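Local atomic coordinates of kinesin-like protein KAR3 (Saccharomyces cerevisiae, PDB entry 1F9V), a protein that probably hydrolyses ATP to drive movement along microtubules, as a kinesin-family motor of the P-loop NTPase clan that binds ADP with magnesium. Residues H165-D170 / K174-T179; H279-P284 / S305-S310. The protein carries 2 engineered substitutions. All coordinates share one frame; numbering follows the deposited sequence.

Interaction 1: residues H165-D170 / K174-T179; sequences HEIRHD and KTTTIT
His169 CG and Thr176 OG1 each stand anti to their own carbonyl carbon (chi1 -70° and -57°), which brings the imidazole and the hydroxyl side by side, pointing the same way, on one face of a two-stranded antiparallel beta hairpin. His169 ND1 and Thr176 OG1 lie 2.7 Å apart, a hydrogen bond whose donor could be either, with OG1 at the ring edge in plane. Tyr300 and Tyr304 of helix 297-306 meet the His169 ring edge-to-face, so this side of the hairpin rests on the helix. At the turn end, Lys174 and Thr175 both face Asp170, a G1 beta bulge. At the other end, His165 ND1 donates to Thr179 O at 2.9 Å, nearly straight (169°), with the oxygen in the ring plane. Replacing this histidine, with an alanine here, takes the donor away and is likely to leave Thr179 O without its imidazole partner and the end of the hairpin less firmly tied. Thr179 OG1 takes the amide of Glu166 (N to OG1 2.8 Å). On the face carrying Arg168 and Thr177, Arg168 NH1 reaches Glu166 OE1 at 2.7 Å, a salt bridge in which OE1 accepts through its anti lone pair, while Thr179 CG2 lies 3.5 Å above the guanidinium plane.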
ATOM      1  N   HIS A 165     -16.617  -2.970  16.597  1.00 20.31           N
ATOM      2  CA  HIS A 165     -15.187  -3.068  16.367  1.00 17.62           C
ATOM      3  C   HIS A 165     -14.493  -1.826  16.886  1.00 16.20           C
ATOM      4  O   HIS A 165     -14.538  -0.781  16.250  1.00 17.77           O
ATOM      5  CB  HIS A 165     -14.893  -3.215  14.875  1.00 16.40           C
ATOM      6  CG  HIS A 165     -15.485  -4.441  14.260  1.00 16.06           C
ATOM      7  ND1 HIS A 165     -15.243  -5.710  14.744  1.00 15.67           N
ATOM      8  CD2 HIS A 165     -16.309  -4.596  13.196  1.00 16.10           C
ATOM      9  CE1 HIS A 165     -15.891  -6.590  14.005  1.00 15.98           C
ATOM     10  NE2 HIS A 165     -16.546  -5.940  13.059  1.00 16.99           N
ATOM     11  N   GLU A 166     -13.860  -1.940  18.048  1.00 13.23           N
ATOM     12  CA  GLU A 166     -13.149  -0.811  18.632  1.00 13.07           C
ATOM     13  C   GLU A 166     -11.648  -1.001  18.511  1.00 11.34           C
ATOM     14  O   GLU A 166     -11.137  -2.102  18.705  1.00 12.17           O
ATOM     15  CB  GLU A 166     -13.506  -0.644  20.116  1.00 12.51           C
ATOM     16  CG  GLU A 166     -14.930  -0.212  20.365  1.00 14.47           C
ATOM     17  CD  GLU A 166     -15.169   0.183  21.810  1.00 15.10           C
ATOM     18  OE1 GLU A 166     -14.328  -0.143  22.672  1.00 15.37           O
ATOM     19  OE2 GLU A 166     -16.201   0.821  22.081  1.00 19.17           O
ATOM     20  N   ILE A 167     -10.949   0.081  18.193  1.00 11.24           N
ATOM     21  CA  ILE A 167      -9.505   0.059  18.081  1.00 10.42           C
ATOM     22  C   ILE A 167      -8.909   0.149  19.487  1.00 11.43           C
ATOM     23  O   ILE A 167      -9.262   1.037  20.266  1.00 11.19           O
ATOM     24  CB  ILE A 167      -8.998   1.247  17.239  1.00  9.99           C
ATOM     25  CG1 ILE A 167      -9.382   1.041  15.772  1.00 11.43           C
ATOM     26  CG2 ILE A 167      -7.498   1.388  17.378  1.00 10.40           C
ATOM     27  CD1 ILE A 167      -9.026   2.224  14.867  1.00 11.66           C
ATOM     28  N   ARG A 168      -8.007  -0.779  19.801  1.00 11.59           N
ATOM     29  CA  ARG A 168      -7.356  -0.819  21.104  1.00 10.75           C
ATOM     30  C   ARG A 168      -5.859  -0.657  20.954  1.00 10.35           C
ATOM     31  O   ARG A 168      -5.160  -1.592  20.567  1.00 11.92           O
ATOM     32  CB  ARG A 168      -7.636  -2.149  21.810  1.00 11.90           C
ATOM     33  CG  ARG A 168      -9.091  -2.394  22.133  1.00 12.25           C
ATOM     34  CD  ARG A 168      -9.389  -2.132  23.601  1.00 14.41           C
ATOM     35  NE  ARG A 168     -10.700  -2.657  23.975  1.00 15.79           N
ATOM     36  CZ  ARG A 168     -11.844  -1.987  23.834  1.00 17.26           C
ATOM     37  NH1 ARG A 168     -11.835  -0.763  23.328  1.00 16.53           N
ATOM     38  NH2 ARG A 168     -12.998  -2.547  24.178  1.00 17.10           N
ATOM     39  N   HIS A 169      -5.368   0.536  21.247  1.00  9.56           N
ATOM     40  CA  HIS A 169      -3.946   0.806  21.171  1.00 11.37           C
ATOM     41  C   HIS A 169      -3.325   0.500  22.532  1.00 14.15           C
ATOM     42  O   HIS A 169      -3.779   1.016  23.558  1.00 14.61           O
ATOM     43  CB  HIS A 169      -3.692   2.273  20.839  1.00 10.06           C
ATOM     44  CG  HIS A 169      -4.066   2.660  19.446  1.00 11.07           C
ATOM     45  ND1 HIS A 169      -3.613   1.977  18.335  1.00 13.03           N
ATOM     46  CD2 HIS A 169      -4.817   3.684  18.979  1.00 10.76           C
ATOM     47  CE1 HIS A 169      -4.068   2.568  17.243  1.00 10.42           C
ATOM     48  NE2 HIS A 169      -4.801   3.607  17.607  1.00 11.80           N
ATOM     49  N   ASP A 170      -2.301  -0.347  22.535  1.00 15.59           N
ATOM     50  CA  ASP A 170      -1.580  -0.701  23.753  1.00 19.87           C
ATOM     51  C   ASP A 170      -0.314   0.144  23.736  1.00 21.59           C
ATOM     52  O   ASP A 170       0.682  -0.225  23.118  1.00 21.52           O
ATOM     53  CB  ASP A 170      -1.217  -2.189  23.745  1.00 21.10           C
ATOM     54  CG  ASP A 170      -0.664  -2.674  25.082  1.00 25.59           C
ATOM     55  OD1 ASP A 170      -0.845  -3.870  25.394  1.00 28.42           O
ATOM     56  OD2 ASP A 170      -0.048  -1.873  25.819  1.00 26.06           O
ATOM     57  N   LYS A 174       3.188  -0.868  22.171  1.00 23.67           N
ATOM     58  CA  LYS A 174       3.063  -0.130  20.920  1.00 21.29           C
ATOM     59  C   LYS A 174       2.435  -1.011  19.834  1.00 19.51           C
ATOM     60  O   LYS A 174       2.892  -1.039  18.686  1.00 17.45           O
ATOM     61  CB  LYS A 174       4.430   0.388  20.469  1.00 22.57           C
ATOM     62  CG  LYS A 174       4.797   1.741  21.067  1.00 24.28           C
ATOM     63  CD  LYS A 174       5.707   2.531  20.131  1.00 29.67           C
ATOM     64  CE  LYS A 174       4.955   3.680  19.452  1.00 33.19           C
ATOM     65  NZ  LYS A 174       5.406   3.952  18.045  1.00 32.63           N
ATOM     66  N   THR A 175       1.388  -1.738  20.217  1.00 15.57           N
ATOM     67  CA  THR A 175       0.673  -2.601  19.292  1.00 14.77           C
ATOM     68  C   THR A 175      -0.801  -2.226  19.304  1.00 13.61           C
ATOM     69  O   THR A 175      -1.278  -1.543  20.216  1.00 13.53           O
ATOM     70  CB  THR A 175       0.828  -4.097  19.643  1.00 16.45           C
ATOM     71  OG1 THR A 175       0.300  -4.346  20.952  1.00 17.69           O
ATOM     72  CG2 THR A 175       2.292  -4.497  19.595  1.00 15.09           C
ATOM     73  N   THR A 176      -1.517  -2.681  18.287  1.00 12.36           N
ATOM     74  CA  THR A 176      -2.922  -2.356  18.132  1.00 12.07           C
ATOM     75  C   THR A 176      -3.729  -3.578  17.747  1.00 13.45           C
ATOM     76  O   THR A 176      -3.267  -4.410  16.966  1.00 14.01           O
ATOM     77  CB  THR A 176      -3.092  -1.294  17.019  1.00 11.23           C
ATOM     78  OG1 THR A 176      -2.304  -0.147  17.343  1.00 10.26           O
ATOM     79  CG2 THR A 176      -4.556  -0.899  16.850  1.00 11.92           C
ATOM     80  N   THR A 177      -4.930  -3.682  18.304  1.00 12.10           N
ATOM     81  CA  THR A 177      -5.833  -4.777  17.989  1.00 12.75           C
ATOM     82  C   THR A 177      -7.205  -4.154  17.803  1.00 11.93           C
ATOM     83  O   THR A 177      -7.424  -2.999  18.180  1.00 11.00           O
ATOM     84  CB  THR A 177      -5.904  -5.830  19.126  1.00 15.27           C
ATOM     85  OG1 THR A 177      -6.509  -5.253  20.288  1.00 18.21           O
ATOM     86  CG2 THR A 177      -4.518  -6.323  19.481  1.00 16.73           C
ATOM     87  N   ILE A 178      -8.113  -4.908  17.201  1.00 10.17           N
ATOM     88  CA  ILE A 178      -9.472  -4.437  16.970  1.00 11.94           C
ATOM     89  C   ILE A 178     -10.406  -5.467  17.572  1.00 12.20           C
ATOM     90  O   ILE A 178     -10.303  -6.650  17.270  1.00 13.52           O
ATOM     91  CB  ILE A 178      -9.794  -4.310  15.462  1.00 11.63           C
ATOM     92  CG1 ILE A 178      -8.709  -3.491  14.752  1.00 10.91           C
ATOM     93  CG2 ILE A 178     -11.161  -3.660  15.279  1.00 11.82           C
ATOM     94  CD1 ILE A 178      -8.679  -3.720  13.245  1.00 10.83           C
ATOM     95  N   THR A 179     -11.323  -5.017  18.416  1.00 13.09           N
ATOM     96  CA  THR A 179     -12.244  -5.939  19.065  1.00 13.87           C
ATOM     97  C   THR A 179     -13.217  -6.608  18.102  1.00 14.38           C
ATOM     98  O   THR A 179     -13.673  -6.005  17.122  1.00 14.42           O
ATOM     99  CB  THR A 179     -13.048  -5.231  20.164  1.00 13.26           C
ATOM    100  OG1 THR A 179     -13.916  -4.265  19.570  1.00 13.45           O
ATOM    101  CG2 THR A 179     -12.121  -4.535  21.130  1.00 13.33           C
TER
HETATM  102  O   HOH W   1      -4.109  -3.765  21.718  1.00 20.16           O

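Interaction 2: residues H279-P284 / S305-S310; sequences HALGQP and SLTGDS
Leu281, on the last turn of helix 258-281, directs its side chain at Leu306 and Thr307, beside the type II' beta turn that begins at Thr307. Its CG lies opposite the carbonyl carbon (chi1 -73°) and chi2 is extended at 165°, a conformation that brings both methyls to the other segment. CD1 comes to 3.5 Å from Leu306 O and 4.0 Å from Leu306 CB; CD2 meets Thr307 CG2 at 4.2 Å. The leucine side chains cross at about a right angle, and Leu306 offers its CB here while its side chain also touches Cys87 and Phe89 of the central-sheet strand 86-91. Thr307 has chi1 53°, which sets CG2 anti to the carbonyl carbon, where it meets Leu281 CD2, and leaves OG1 to bond with Gln303 O and Lys174 NZ. The turn runs to Ser310, with Gly308 at positive phi. Thr307 O accepts from Ser310 N and from Ser310 OG, the latter at 2.7 Å, so one carbonyl closes the turn twice. The touching is by methyl and methylene groups and one carbonyl oxygen, over 113 Å² of buried surface; this implies a small, mainly apolar contact held by van der Waals packing, with the polar bonds kept within the turn or directed to other partners.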
ATOM      1  N   HIS A 279       3.357  12.520   4.443  1.00  8.54           N
ATOM      2  CA  HIS A 279       4.220  13.643   4.102  1.00  9.28           C
ATOM      3  C   HIS A 279       4.886  14.191   5.368  1.00 10.09           C
ATOM      4  O   HIS A 279       6.091  14.443   5.393  1.00 10.33           O
ATOM      5  CB  HIS A 279       3.416  14.758   3.420  1.00 10.41           C
ATOM      6  CG  HIS A 279       4.210  16.005   3.174  1.00 11.24           C
ATOM      7  ND1 HIS A 279       4.958  16.197   2.032  1.00 12.96           N
ATOM      8  CD2 HIS A 279       4.396  17.108   3.937  1.00 11.25           C
ATOM      9  CE1 HIS A 279       5.572  17.365   2.103  1.00 13.61           C
ATOM     10  NE2 HIS A 279       5.249  17.938   3.247  1.00 13.83           N
ATOM     11  N   ALA A 280       4.097  14.370   6.421  1.00  9.60           N
ATOM     12  CA  ALA A 280       4.631  14.895   7.666  1.00 11.31           C
ATOM     13  C   ALA A 280       5.688  13.962   8.253  1.00  9.80           C
ATOM     14  O   ALA A 280       6.723  14.415   8.738  1.00 10.44           O
ATOM     15  CB  ALA A 280       3.495  15.115   8.668  1.00 11.53           C
ATOM     16  N   LEU A 281       5.431  12.659   8.198  1.00 10.46           N
ATOM     17  CA  LEU A 281       6.362  11.678   8.738  1.00 10.82           C
ATOM     18  C   LEU A 281       7.687  11.658   7.984  1.00 11.83           C
ATOM     19  O   LEU A 281       8.698  11.192   8.512  1.00 11.65           O
ATOM     20  CB  LEU A 281       5.740  10.283   8.699  1.00 10.68           C
ATOM     21  CG  LEU A 281       4.637  10.025   9.727  1.00  9.95           C
ATOM     22  CD1 LEU A 281       3.878   8.772   9.349  1.00  9.99           C
ATOM     23  CD2 LEU A 281       5.253   9.883  11.110  1.00 11.08           C
ATOM     24  N   GLY A 282       7.676  12.163   6.751  1.00 12.79           N
ATOM     25  CA  GLY A 282       8.885  12.182   5.942  1.00 13.67           C
ATOM     26  C   GLY A 282       9.678  13.473   6.088  1.00 15.78           C
ATOM     27  O   GLY A 282      10.704  13.661   5.421  1.00 13.90           O
ATOM     28  N   GLN A 283       9.207  14.363   6.966  1.00 15.83           N
ATOM     29  CA  GLN A 283       9.860  15.647   7.206  1.00 19.12           C
ATOM     30  C   GLN A 283      10.928  15.532   8.291  1.00 20.86           C
ATOM     31  O   GLN A 283      10.821  14.699   9.187  1.00 20.82           O
ATOM     32  CB  GLN A 283       8.817  16.690   7.613  1.00 19.56           C
ATOM     33  CG  GLN A 283       7.867  17.069   6.487  1.00 22.69           C
ATOM     34  CD  GLN A 283       8.598  17.469   5.217  1.00 26.62           C
ATOM     35  OE1 GLN A 283       8.212  17.077   4.112  1.00 28.57           O
ATOM     36  NE2 GLN A 283       9.663  18.253   5.368  1.00 27.31           N
ATOM     37  N   PRO A 284      11.983  16.383   8.220  1.00 24.07           N
ATOM     38  CA  PRO A 284      13.099  16.394   9.177  1.00 27.59           C
ATOM     39  C   PRO A 284      12.718  16.474  10.657  1.00 32.67           C
ATOM     40  O   PRO A 284      13.526  16.138  11.521  1.00 33.87           O
ATOM     41  CB  PRO A 284      13.964  17.593   8.715  1.00 25.75           C
ATOM     42  CG  PRO A 284      13.584  17.802   7.321  1.00 25.87           C
ATOM     43  CD  PRO A 284      12.158  17.397   7.172  1.00 23.17           C
ATOM     44  N   SER A 305       2.349   1.405  13.285  1.00  8.95           N
ATOM     45  CA  SER A 305       3.058   0.791  12.165  1.00  9.82           C
ATOM     46  C   SER A 305       3.551   1.872  11.204  1.00 11.35           C
ATOM     47  O   SER A 305       4.166   1.573  10.180  1.00 10.69           O
ATOM     48  CB  SER A 305       2.143  -0.193  11.425  1.00  9.25           C
ATOM     49  OG  SER A 305       2.052  -1.431  12.117  1.00  8.44           O
ATOM     50  N   LEU A 306       3.284   3.129  11.549  1.00 10.30           N
ATOM     51  CA  LEU A 306       3.695   4.260  10.726  1.00 10.69           C
ATOM     52  C   LEU A 306       4.756   5.087  11.439  1.00 11.11           C
ATOM     53  O   LEU A 306       5.403   5.934  10.838  1.00 12.64           O
ATOM     54  CB  LEU A 306       2.487   5.149  10.421  1.00 10.07           C
ATOM     55  CG  LEU A 306       1.466   4.601   9.420  1.00  9.95           C
ATOM     56  CD1 LEU A 306       0.241   5.495   9.372  1.00  9.40           C
ATOM     57  CD2 LEU A 306       2.111   4.517   8.041  1.00 10.64           C
ATOM     58  N   THR A 307       4.934   4.834  12.728  1.00 11.81           N
ATOM     59  CA  THR A 307       5.898   5.582  13.515  1.00 13.12           C
ATOM     60  C   THR A 307       7.036   4.712  14.008  1.00 14.58           C
ATOM     61  O   THR A 307       7.069   3.512  13.751  1.00 16.26           O
ATOM     62  CB  THR A 307       5.213   6.249  14.718  1.00 13.37           C
ATOM     63  OG1 THR A 307       4.472   5.269  15.455  1.00 13.07           O
ATOM     64  CG2 THR A 307       4.260   7.338  14.240  1.00 13.33           C
ATOM     65  N   GLY A 308       7.972   5.319  14.729  1.00 15.96           N
ATOM     66  CA  GLY A 308       9.107   4.568  15.227  1.00 16.90           C
ATOM     67  C   GLY A 308      10.048   4.261  14.075  1.00 18.40           C
ATOM     68  O   GLY A 308      10.330   5.125  13.237  1.00 20.97           O
ATOM     69  N   ASP A 309      10.541   3.032  14.023  1.00 18.61           N
ATOM     70  CA  ASP A 309      11.447   2.636  12.950  1.00 18.91           C
ATOM     71  C   ASP A 309      10.668   1.842  11.909  1.00 16.97           C
ATOM     72  O   ASP A 309      11.250   1.121  11.097  1.00 17.61           O
ATOM     73  CB  ASP A 309      12.587   1.784  13.506  1.00 20.32           C
ATOM     74  CG  ASP A 309      12.116   0.814  14.567  1.00 23.27           C
ATOM     75  OD1 ASP A 309      12.941   0.443  15.430  1.00 24.65           O
ATOM     76  OD2 ASP A 309      10.925   0.430  14.538  1.00 24.16           O
ATOM     77  N   SER A 310       9.346   1.976  11.948  1.00 14.49           N
ATOM     78  CA  SER A 310       8.482   1.283  11.005  1.00 12.72           C
ATOM     79  C   SER A 310       8.894   1.691   9.587  1.00 12.44           C
ATOM     80  O   SER A 310       9.398   2.799   9.370  1.00 13.79           O
ATOM     81  CB  SER A 310       7.018   1.662  11.254  1.00 11.30           C
ATOM     82  OG  SER A 310       6.567   1.168  12.506  1.00 12.40           O
TER

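Overall arrangement
Interaction 1 closes before interaction 2 opens along the chain, and their centres lie 20 Å apart within the kinesin motor domain. Helix 297-306 connects them: the 167-170/175-178 hairpin lies against its tyrosines, and the helix and the residue that follows it supply Leu306 and Thr307 to interaction 2. A direct link also exists, since Lys174 NZ is 3.1 Å from Thr307 OG1, joining the hairpin's bulge to the turn after the helix. Interaction 1 is a surface contact of backbone and side-chain hydrogen bonds; interaction 2, partly buried, brings the end of helix 258-281 to the same element beside central-sheet strand 86-91. Together they place an outer hairpin and two helix ends over one side of the motor's core.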